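Long-range contacts in B-type Cna protein (Enterococcus faecium, PDB 6FWY), which is of uncertain function but, as an LPXTG-anchored surface protein carrying a thioester domain, may help the bacterium attach covalently to its targets: residues 8-14 against 66-70; 22-28 against 123-129; 177-181 against 214-220. All coordinates share one frame; numbering follows the deposited sequence.

Contact 1. Residues 8-14 against 66-70; sequences KPTSAKF and GSLKY
Tyr70 reaches back across the start of the 8-14 segment, and Lys8 lies over one face of its ring. The CB of Lys8 sits 4.2 Å from the centroid of the Tyr70 ring, 21° off the normal and displaced toward the rim, a CH-pi contact. The lysine chain then runs on past the phenol end, where Lys8 CD comes within 3.3 Å of Tyr70 OH. The bend at chi2 (-54°) carries CG and CD obliquely across to the phenol end, while NZ continues beyond it to a hydrogen bond with the carbonyl of Val6. Close to the backbone, Pro9 O lies 3.2 Å from Tyr70 CB, and Pro9 CD makes an apolar contact with Tyr70 CE1.

Behind these side chains the two strands run antiparallel. Tyr70 N donates to Thr10 O at 2.9 Å, whereas Ala12 and Leu68 form a regular hydrogen-bonded pair with both amides engaged. On the side of Ala12 and Leu68, Leu68 CD2 meets Phe14 CE2 at 4.2 Å, the two side chains crossing at about a right angle. A water joins the strands where they part, accepting from Phe14 N (2.7 Å) and lying 2.6 Å from Gly66 O.

Phe249 of strand 231-250 touches Ala12, and Phe247 packs on Lys8, Pro9 and Tyr70. Where strands 11-21 and 67-73 of the large antiparallel sheet meet, Lys8 therefore serves two environments, its methylenes against the aromatic ring and its ammonium at the Val6 carbonyl, while Ala12, Leu68 and Phe14 keep apolar atoms on the buried side.

Contact 2. Residues 22-28 against 123-129; sequences DGYIRVN and VWSHPNH
An irregular loop between strand 122-123 and helix 131-150, within the thioester domain, closes against the loop that leads into strand 26-29. Arg26 and Val123 form the sole beta bridge between them, an antiparallel hydrogen-bonded pair in which Val123 N reaches Arg26 O at 2.7 Å. From there the Arg26 side chain, bent at chi3 (-72°), grips Ser125 side-on: NE donates to the Ser125 carbonyl and NH2 to Ser125 OG, each at 2.9 Å, with the hydroxyl lying in the guanidinium plane. Pro127 CD rests over one face of the same group.

At the other end, the Asp22 carboxylate is divided between two donors. His129 NE2 meets the syn lone pair of Asp22 OD1 at 2.7 Å with the oxygen near the imidazole plane, although the carboxylate itself stands 86° to that plane. Asn128 ND2 points at Asp22 OD2 nearly along its C-O axis, also at 2.7 Å, in a bond that is almost straight (177°). A type I turn from His126 to His129 brings the asparagine and histidine round to the aspartate together. Tyr24 lies obliquely against one face of the His129 ring, its CE2 3.4 Å from His129 ND1.

Between these two ends, Gly23 O sits 3.1 Å from His126 ND1, over the centre of the ring rather than at its edge; the ND1 proton instead makes a weak bond to Ile25 O. Outside the pair, Trp36 meets the His126 ring, and Tyr24 O accepts from Thr134.

With both carboxylate oxygens engaged, Asp22 is fixed in rotation; its bond from His129 NE2 and the Tyr24 contact set the orientation of the His129 ring, while the arginine ties a loop without regular structure to the sheet.

Contact 3. Residues 177-181 against 214-220; sequences YKTAS and VKLNSSF
Tyr177 and Phe220 lean together on one side of an antiparallel strand pair with a G1 beta bulge, in which Asn217 and Ser218 both face Thr179. The two rings are nearly parallel, 23° apart, but slid so far past each other that they barely overlap. What lies over the Phe220 face is instead the CB of Tyr177, 4.1 Å from the ring centroid, while Thr179 CG2 comes to its edge in the ring plane. Phe220 CG stands between the backbone N and the carbonyl carbon (chi1 63°), which brings the ring back toward the neighbouring strand. Phe235 meets Tyr177 edge-to-face from beyond the pair.

The Thr179 hydroxyl is bonded twice at the bulge. Thr179 OG1 donates to Lys215 O at 2.6 Å and accepts from Ser218 N at 3.0 Å, so one hydroxyl bridges Lys215 and Ser218; the backbone bond from Ser218 N to Thr179 O is weak. Thr179 CG2 also touches Val214 CG2.

Farther along, Asn217, whose positive phi fits the first bulge position, turns its amide on the backbone of Ser181. Asn217 OD1 accepts from Ser181 N at 2.9 Å, the donor lying above the carbonyl plane, and Asn217 ND2 returns a bond of 2.9 Å to Ser181 O, which lies in the plane of the asparagine amide.

How the contacts relate
The three contacts are spread along an elongated chain and do not touch. Contacts 1 and 2 lie about 32 Å apart between centres, and their segments alternate in sequence: strand 11-21 of contact 1 is followed by strand 26-29 of contact 2, and both belong to the same large antiparallel sheet. Contact 3 falls later in the chain, on the opposite side of its centre, about 35 Å from contact 1 and about 53 Å from contact 2, centre to centre; it reaches the large sheet through strand 213-215 and the separate five-stranded sheet through strands 172-181 and 218-225. A tetraethylene glycol, probably from the crystallisation liquor, lies about 4 Å from the His129 side chain of contact 2.

Contact 1. Residues 8-14 against 66-70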
loop_
_atom_site.group_PDB
_atom_site.type_symbol
_atom_site.label_atom_id
_atom_site.label_comp_id
_atom_site.label_asym_id
_atom_site.label_seq_id
_atom_site.Cartn_x
_atom_site.Cartn_y
_atom_site.Cartn_z
ATOM N N LYS A 8 -10.167 -3.747 -4.693
ATOM C CA LYS A 8 -9.918 -2.558 -5.499
ATOM C C LYS A 8 -10.955 -1.485 -5.203
ATOM O O LYS A 8 -12.132 -1.806 -5.011
ATOM C CB LYS A 8 -9.914 -2.917 -6.992
ATOM C CG LYS A 8 -8.896 -3.986 -7.382
ATOM C CD LYS A 8 -7.472 -3.650 -6.938
ATOM C CE LYS A 8 -6.425 -4.623 -7.474
ATOM N NZ LYS A 8 -6.632 -5.997 -6.949
ATOM N N PRO A 9 -10.531 -0.214 -5.127
ATOM C CA PRO A 9 -11.524 0.855 -5.130
ATOM C C PRO A 9 -12.227 0.911 -6.478
ATOM O O PRO A 9 -11.702 0.386 -7.448
ATOM C CB PRO A 9 -10.722 2.126 -4.858
ATOM C CG PRO A 9 -9.319 1.781 -5.117
ATOM C CD PRO A 9 -9.164 0.299 -5.153
ATOM N N THR A 10 -13.411 1.494 -6.519
ATOM C CA THR A 10 -14.174 1.645 -7.757
ATOM C C THR A 10 -14.147 3.052 -8.363
ATOM O O THR A 10 -14.379 3.183 -9.577
ATOM C CB THR A 10 -15.645 1.242 -7.553
ATOM O OG1 THR A 10 -16.195 2.028 -6.488
ATOM C CG2 THR A 10 -15.749 -0.259 -7.235
ATOM N N SER A 11 -13.930 4.083 -7.547
ATOM C CA SER A 11 -13.820 5.468 -8.027
ATOM C C SER A 11 -13.217 6.395 -6.983
ATOM O O SER A 11 -13.063 6.024 -5.824
ATOM C CB SER A 11 -15.170 6.028 -8.455
ATOM O OG SER A 11 -15.988 6.274 -7.313
ATOM N N ALA A 12 -12.880 7.597 -7.422
ATOM C CA ALA A 12 -12.252 8.614 -6.579
ATOM C C ALA A 12 -12.669 9.995 -7.076
ATOM O O ALA A 12 -12.921 10.200 -8.256
ATOM C CB ALA A 12 -10.725 8.491 -6.577
ATOM N N LYS A 13 -12.773 10.928 -6.134
ATOM C CA LYS A 13 -13.190 12.306 -6.374
ATOM C C LYS A 13 -12.069 13.185 -5.850
ATOM O O LYS A 13 -11.625 13.024 -4.709
ATOM C CB LYS A 13 -14.480 12.606 -5.595
ATOM C CG LYS A 13 -14.835 14.082 -5.434
ATOM C CD LYS A 13 -15.870 14.597 -6.441
ATOM C CE LYS A 13 -16.629 15.802 -5.889
ATOM N NZ LYS A 13 -17.238 16.568 -7.014
ATOM N N PHE A 14 -11.650 14.127 -6.686
ATOM C CA PHE A 14 -10.507 14.972 -6.363
ATOM C C PHE A 14 -10.906 16.437 -6.253
ATOM O O PHE A 14 -11.837 16.904 -6.921
ATOM C CB PHE A 14 -9.412 14.802 -7.405
ATOM C CG PHE A 14 -8.878 13.405 -7.488
ATOM C CD1 PHE A 14 -7.896 12.955 -6.591
ATOM C CD2 PHE A 14 -9.337 12.527 -8.466
ATOM C CE1 PHE A 14 -7.395 11.672 -6.673
ATOM C CE2 PHE A 14 -8.846 11.227 -8.544
ATOM C CZ PHE A 14 -7.881 10.804 -7.634
ATOM N N GLY A 66 -16.048 15.301 -12.094
ATOM C CA GLY A 66 -16.844 14.443 -11.216
ATOM C C GLY A 66 -15.954 13.392 -10.613
ATOM O O GLY A 66 -14.759 13.656 -10.369
ATOM N N SER A 67 -16.483 12.206 -10.436
ATOM C CA SER A 67 -15.670 11.040 -10.072
ATOM C C SER A 67 -14.954 10.447 -11.299
ATOM O O SER A 67 -15.518 10.392 -12.394
ATOM C CB SER A 67 -16.508 9.948 -9.361
ATOM O OG SER A 67 -17.883 9.909 -9.687
ATOM N N LEU A 68 -13.719 10.019 -11.069
ATOM C CA LEU A 68 -12.954 9.212 -12.023
ATOM C C LEU A 68 -13.084 7.744 -11.603
ATOM O O LEU A 68 -12.873 7.412 -10.444
ATOM C CB LEU A 68 -11.485 9.617 -11.977
ATOM C CG LEU A 68 -11.036 10.868 -12.740
ATOM C CD1 LEU A 68 -11.668 12.109 -12.206
ATOM C CD2 LEU A 68 -9.531 11.021 -12.644
ATOM N N LYS A 69 -13.421 6.873 -12.551
ATOM C CA LYS A 69 -13.536 5.426 -12.275
ATOM C C LYS A 69 -12.141 4.817 -12.106
ATOM O O LYS A 69 -11.149 5.346 -12.624
ATOM C CB LYS A 69 -14.278 4.757 -13.424
ATOM C CG LYS A 69 -14.755 3.333 -13.288
ATOM C CD LYS A 69 -15.084 2.820 -14.701
ATOM C CE LYS A 69 -15.511 1.347 -14.732
ATOM N NZ LYS A 69 -14.915 0.563 -15.868
ATOM N N TYR A 70 -12.091 3.720 -11.350
ATOM C CA TYR A 70 -10.874 2.926 -11.145
ATOM C C TYR A 70 -10.262 2.496 -12.473
ATOM O O TYR A 70 -10.978 2.086 -13.375
ATOM C CB TYR A 70 -11.179 1.681 -10.313
ATOM C CG TYR A 70 -10.021 0.734 -10.142
ATOM C CD1 TYR A 70 -8.929 1.100 -9.372
ATOM C CD2 TYR A 70 -10.006 -0.526 -10.755
ATOM C CE1 TYR A 70 -7.847 0.237 -9.190
ATOM C CE2 TYR A 70 -8.936 -1.401 -10.561
ATOM C CZ TYR A 70 -7.855 -1.013 -9.789
ATOM O OH TYR A 70 -6.763 -1.831 -9.607
HETATM O O HOH W 1 -12.606 14.454 -9.242
#

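Contact 2. Residues 22-28 against 123-129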
loop_
_atom_site.group_PDB
_atom_site.type_symbol
_atom_site.label_atom_id
_atom_site.label_comp_id
_atom_site.label_asym_id
_atom_site.label_seq_id
_atom_site.Cartn_x
_atom_site.Cartn_y
_atom_site.Cartn_z
ATOM N N ASP A 22 3.662 27.441 -11.877
ATOM C CA ASP A 22 4.029 27.379 -13.288
ATOM C C ASP A 22 5.198 26.415 -13.538
ATOM O O ASP A 22 5.594 26.191 -14.708
ATOM C CB ASP A 22 4.319 28.801 -13.824
ATOM C CG ASP A 22 5.329 29.574 -12.992
ATOM O OD1 ASP A 22 5.952 29.009 -12.063
ATOM O OD2 ASP A 22 5.483 30.777 -13.246
ATOM N N GLY A 23 5.787 25.869 -12.472
ATOM C CA GLY A 23 6.839 24.866 -12.591
ATOM C C GLY A 23 8.195 25.468 -12.376
ATOM O O GLY A 23 8.400 26.652 -12.634
ATOM N N TYR A 24 9.118 24.650 -11.877
ATOM C CA TYR A 24 10.513 25.041 -11.633
ATOM C C TYR A 24 11.488 24.523 -12.701
ATOM O O TYR A 24 12.685 24.773 -12.614
ATOM C CB TYR A 24 10.939 24.486 -10.278
ATOM C CG TYR A 24 10.183 25.109 -9.154
ATOM C CD1 TYR A 24 8.968 24.582 -8.745
ATOM C CD2 TYR A 24 10.672 26.241 -8.508
ATOM C CE1 TYR A 24 8.250 25.174 -7.721
ATOM C CE2 TYR A 24 9.974 26.816 -7.466
ATOM C CZ TYR A 24 8.775 26.266 -7.074
ATOM O OH TYR A 24 8.093 26.865 -6.057
ATOM N N ILE A 25 10.945 23.793 -13.669
ATOM C CA ILE A 25 11.670 23.171 -14.759
ATOM C C ILE A 25 10.838 23.316 -16.022
ATOM O O ILE A 25 9.686 23.711 -15.973
ATOM C CB ILE A 25 11.982 21.663 -14.484
ATOM C CG1 ILE A 25 10.721 20.807 -14.356
ATOM C CG2 ILE A 25 12.840 21.506 -13.224
ATOM C CD1 ILE A 25 10.167 20.223 -15.634
ATOM N N ARG A 26 11.445 22.977 -17.151
ATOM C CA ARG A 26 10.748 22.863 -18.428
ATOM C C ARG A 26 11.162 21.529 -19.024
ATOM O O ARG A 26 12.050 20.868 -18.490
ATOM C CB ARG A 26 11.102 24.042 -19.346
ATOM C CG ARG A 26 10.638 25.375 -18.790
ATOM C CD ARG A 26 11.208 26.565 -19.505
ATOM N NE ARG A 26 12.625 26.756 -19.208
ATOM C CZ ARG A 26 13.443 27.567 -19.895
ATOM N NH1 ARG A 26 12.988 28.283 -20.900
ATOM N NH2 ARG A 26 14.717 27.667 -19.545
ATOM N N VAL A 27 10.512 21.133 -20.115
ATOM C CA VAL A 27 10.821 19.879 -20.777
ATOM C C VAL A 27 10.882 20.080 -22.287
ATOM O O VAL A 27 9.919 20.609 -22.889
ATOM C CB VAL A 27 9.792 18.774 -20.483
ATOM C CG1 VAL A 27 10.188 17.464 -21.146
ATOM C CG2 VAL A 27 9.609 18.569 -18.978
ATOM N N ASN A 28 12.001 19.634 -22.877
ATOM C CA ASN A 28 12.102 19.453 -24.313
ATOM C C ASN A 28 11.233 18.277 -24.734
ATOM O O ASN A 28 11.591 17.117 -24.586
ATOM C CB ASN A 28 13.563 19.216 -24.763
ATOM C CG ASN A 28 14.451 20.422 -24.513
ATOM O OD1 ASN A 28 14.022 21.563 -24.654
ATOM N ND2 ASN A 28 15.686 20.166 -24.125
ATOM N N VAL A 123 14.670 20.178 -18.706
ATOM C CA VAL A 123 15.470 21.412 -18.684
ATOM C C VAL A 123 15.429 22.012 -17.270
ATOM O O VAL A 123 14.369 22.441 -16.800
ATOM C CB VAL A 123 14.974 22.443 -19.752
ATOM C CG1 VAL A 123 15.783 23.731 -19.716
ATOM C CG2 VAL A 123 15.060 21.839 -21.141
ATOM N N TRP A 124 16.578 22.063 -16.608
ATOM C CA TRP A 124 16.659 22.418 -15.185
ATOM C C TRP A 124 16.767 23.915 -14.988
ATOM O O TRP A 124 17.735 24.412 -14.415
ATOM C CB TRP A 124 17.815 21.675 -14.512
ATOM C CG TRP A 124 17.586 20.205 -14.518
ATOM C CD1 TRP A 124 18.133 19.289 -15.378
ATOM C CD2 TRP A 124 16.691 19.472 -13.662
ATOM N NE1 TRP A 124 17.654 18.036 -15.088
ATOM C CE2 TRP A 124 16.764 18.117 -14.049
ATOM C CE3 TRP A 124 15.844 19.835 -12.603
ATOM C CZ2 TRP A 124 16.033 17.119 -13.413
ATOM C CZ3 TRP A 124 15.102 18.846 -11.974
ATOM C CH2 TRP A 124 15.201 17.495 -12.379
ATOM N N SER A 125 15.754 24.627 -15.468
ATOM C CA SER A 125 15.678 26.083 -15.348
ATOM C C SER A 125 14.300 26.527 -15.808
ATOM O O SER A 125 13.650 25.850 -16.610
ATOM C CB SER A 125 16.769 26.792 -16.186
ATOM O OG SER A 125 16.558 26.573 -17.570
ATOM N N HIS A 126 13.860 27.660 -15.274
ATOM C CA HIS A 126 12.561 28.256 -15.590
ATOM C C HIS A 126 12.677 29.786 -15.430
ATOM O O HIS A 126 13.247 30.261 -14.439
ATOM C CB HIS A 126 11.501 27.686 -14.652
ATOM C CG HIS A 126 10.093 28.033 -15.045
ATOM N ND1 HIS A 126 9.243 27.123 -15.629
ATOM C CD2 HIS A 126 9.401 29.190 -14.956
ATOM C CE1 HIS A 126 8.092 27.713 -15.889
ATOM N NE2 HIS A 126 8.171 28.971 -15.507
ATOM N N PRO A 127 12.128 30.574 -16.385
ATOM C CA PRO A 127 12.291 32.057 -16.346
ATOM C C PRO A 127 11.728 32.809 -15.120
ATOM O O PRO A 127 12.138 33.944 -14.866
ATOM C CB PRO A 127 11.579 32.535 -17.623
ATOM C CG PRO A 127 10.727 31.395 -18.061
ATOM C CD PRO A 127 11.397 30.131 -17.594
ATOM N N ASN A 128 10.826 32.175 -14.368
ATOM C CA ASN A 128 10.142 32.771 -13.197
ATOM C C ASN A 128 10.695 32.294 -11.848
ATOM O O ASN A 128 10.159 32.661 -10.811
ATOM C CB ASN A 128 8.628 32.459 -13.244
ATOM C CG ASN A 128 7.924 33.147 -14.398
ATOM O OD1 ASN A 128 8.491 34.031 -15.049
ATOM N ND2 ASN A 128 6.683 32.734 -14.672
ATOM N N HIS A 129 11.730 31.450 -11.862
ATOM C CA HIS A 129 12.327 30.945 -10.628
ATOM C C HIS A 129 13.839 30.992 -10.702
ATOM O O HIS A 129 14.436 30.847 -11.784
ATOM C CB HIS A 129 11.833 29.525 -10.322
ATOM C CG HIS A 129 10.335 29.418 -10.242
ATOM N ND1 HIS A 129 9.620 29.745 -9.115
ATOM C CD2 HIS A 129 9.422 29.066 -11.179
ATOM C CE1 HIS A 129 8.330 29.580 -9.358
ATOM N NE2 HIS A 129 8.182 29.174 -10.605
#

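Contact 3. Residues 177-181 against 214-220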
loop_
_atom_site.group_PDB
_atom_site.type_symbol
_atom_site.label_atom_id
_atom_site.label_comp_id
_atom_site.label_asym_id
_atom_site.label_seq_id
_atom_site.Cartn_x
_atom_site.Cartn_y
_atom_site.Cartn_z
ATOM N N TYR A 177 0.023 -21.607 18.710
ATOM C CA TYR A 177 0.547 -20.995 17.482
ATOM C C TYR A 177 0.683 -19.483 17.667
ATOM O O TYR A 177 -0.120 -18.883 18.357
ATOM C CB TYR A 177 -0.390 -21.277 16.302
ATOM C CG TYR A 177 -0.566 -22.736 15.995
ATOM C CD1 TYR A 177 -1.519 -23.494 16.691
ATOM C CD2 TYR A 177 0.211 -23.375 15.028
ATOM C CE1 TYR A 177 -1.696 -24.837 16.424
ATOM C CE2 TYR A 177 0.048 -24.731 14.755
ATOM C CZ TYR A 177 -0.908 -25.460 15.460
ATOM O OH TYR A 177 -1.100 -26.801 15.216
ATOM N N LYS A 178 1.723 -18.887 17.093
ATOM C CA LYS A 178 1.890 -17.422 17.026
ATOM C C LYS A 178 1.455 -16.865 15.668
ATOM O O LYS A 178 1.858 -17.393 14.640
ATOM C CB LYS A 178 3.351 -17.030 17.289
ATOM C CG LYS A 178 3.694 -17.162 18.759
ATOM C CD LYS A 178 5.161 -17.082 19.074
ATOM C CE LYS A 178 5.291 -17.296 20.569
ATOM N NZ LYS A 178 6.699 -17.498 21.023
ATOM N N THR A 179 0.657 -15.803 15.690
ATOM C CA THR A 179 0.293 -15.056 14.488
ATOM C C THR A 179 1.214 -13.847 14.364
ATOM O O THR A 179 1.655 -13.296 15.382
ATOM C CB THR A 179 -1.155 -14.543 14.498
ATOM O OG1 THR A 179 -1.330 -13.620 15.568
ATOM C CG2 THR A 179 -2.137 -15.683 14.634
ATOM N N ALA A 180 1.491 -13.441 13.124
ATOM C CA ALA A 180 2.295 -12.257 12.857
ATOM C C ALA A 180 1.890 -11.584 11.549
ATOM O O ALA A 180 1.564 -12.253 10.574
ATOM C CB ALA A 180 3.783 -12.605 12.832
ATOM N N SER A 181 1.913 -10.254 11.546
ATOM C CA SER A 181 1.616 -9.462 10.355
ATOM C C SER A 181 2.171 -8.047 10.492
ATOM O O SER A 181 2.256 -7.502 11.591
ATOM C CB SER A 181 0.106 -9.397 10.104
ATOM O OG SER A 181 -0.192 -8.784 8.854
ATOM N N VAL A 214 -8.951 -15.213 14.981
ATOM C CA VAL A 214 -7.787 -14.989 15.848
ATOM C C VAL A 214 -7.205 -13.608 15.592
ATOM O O VAL A 214 -7.433 -13.002 14.533
ATOM C CB VAL A 214 -6.682 -16.061 15.674
ATOM C CG1 VAL A 214 -7.214 -17.446 15.989
ATOM C CG2 VAL A 214 -6.101 -16.070 14.261
ATOM N N LYS A 215 -6.452 -13.116 16.563
ATOM C CA LYS A 215 -5.780 -11.840 16.431
ATOM C C LYS A 215 -4.439 -12.025 15.740
ATOM O O LYS A 215 -3.879 -13.100 15.775
ATOM C CB LYS A 215 -5.612 -11.198 17.806
ATOM C CG LYS A 215 -6.924 -10.647 18.331
ATOM C CD LYS A 215 -6.944 -10.591 19.852
ATOM C CE LYS A 215 -8.023 -9.650 20.369
ATOM N NZ LYS A 215 -7.539 -8.229 20.420
ATOM N N LEU A 216 -3.972 -10.951 15.108
ATOM C CA LEU A 216 -2.632 -10.874 14.502
ATOM C C LEU A 216 -1.636 -10.341 15.522
ATOM O O LEU A 216 -1.987 -9.503 16.350
ATOM C CB LEU A 216 -2.644 -9.937 13.298
ATOM C CG LEU A 216 -3.657 -10.246 12.211
ATOM C CD1 LEU A 216 -3.477 -9.289 11.028
ATOM C CD2 LEU A 216 -3.530 -11.681 11.744
ATOM N N ASN A 217 -0.391 -10.797 15.424
ATOM C CA ASN A 217 0.665 -10.453 16.389
ATOM C C ASN A 217 0.242 -10.844 17.811
ATOM O O ASN A 217 0.293 -10.053 18.758
ATOM C CB ASN A 217 1.068 -8.982 16.255
ATOM C CG ASN A 217 1.528 -8.646 14.838
ATOM O OD1 ASN A 217 2.350 -9.352 14.282
ATOM N ND2 ASN A 217 0.967 -7.611 14.241
ATOM N N SER A 218 -0.185 -12.094 17.922
ATOM C CA SER A 218 -0.740 -12.650 19.146
ATOM C C SER A 218 -0.491 -14.157 19.149
ATOM O O SER A 218 0.419 -14.640 18.480
ATOM C CB SER A 218 -2.245 -12.331 19.207
ATOM O OG SER A 218 -2.793 -12.675 20.469
ATOM N N SER A 219 -1.274 -14.904 19.913
ATOM C CA SER A 219 -1.241 -16.351 19.827
ATOM C C SER A 219 -2.603 -16.947 20.084
ATOM O O SER A 219 -3.502 -16.272 20.555
ATOM C CB SER A 219 -0.195 -16.930 20.778
ATOM O OG SER A 219 -0.300 -16.381 22.061
ATOM N N PHE A 220 -2.755 -18.206 19.713
ATOM C CA PHE A 220 -3.930 -18.981 20.050
ATOM C C PHE A 220 -3.532 -20.421 20.289
ATOM O O PHE A 220 -2.443 -20.833 19.943
ATOM C CB PHE A 220 -5.021 -18.879 18.966
ATOM C CG PHE A 220 -4.623 -19.434 17.649
ATOM C CD1 PHE A 220 -4.802 -20.783 17.365
ATOM C CD2 PHE A 220 -4.070 -18.619 16.686
ATOM C CE1 PHE A 220 -4.383 -21.313 16.157
ATOM C CE2 PHE A 220 -3.697 -19.118 15.452
ATOM C CZ PHE A 220 -3.836 -20.480 15.194
#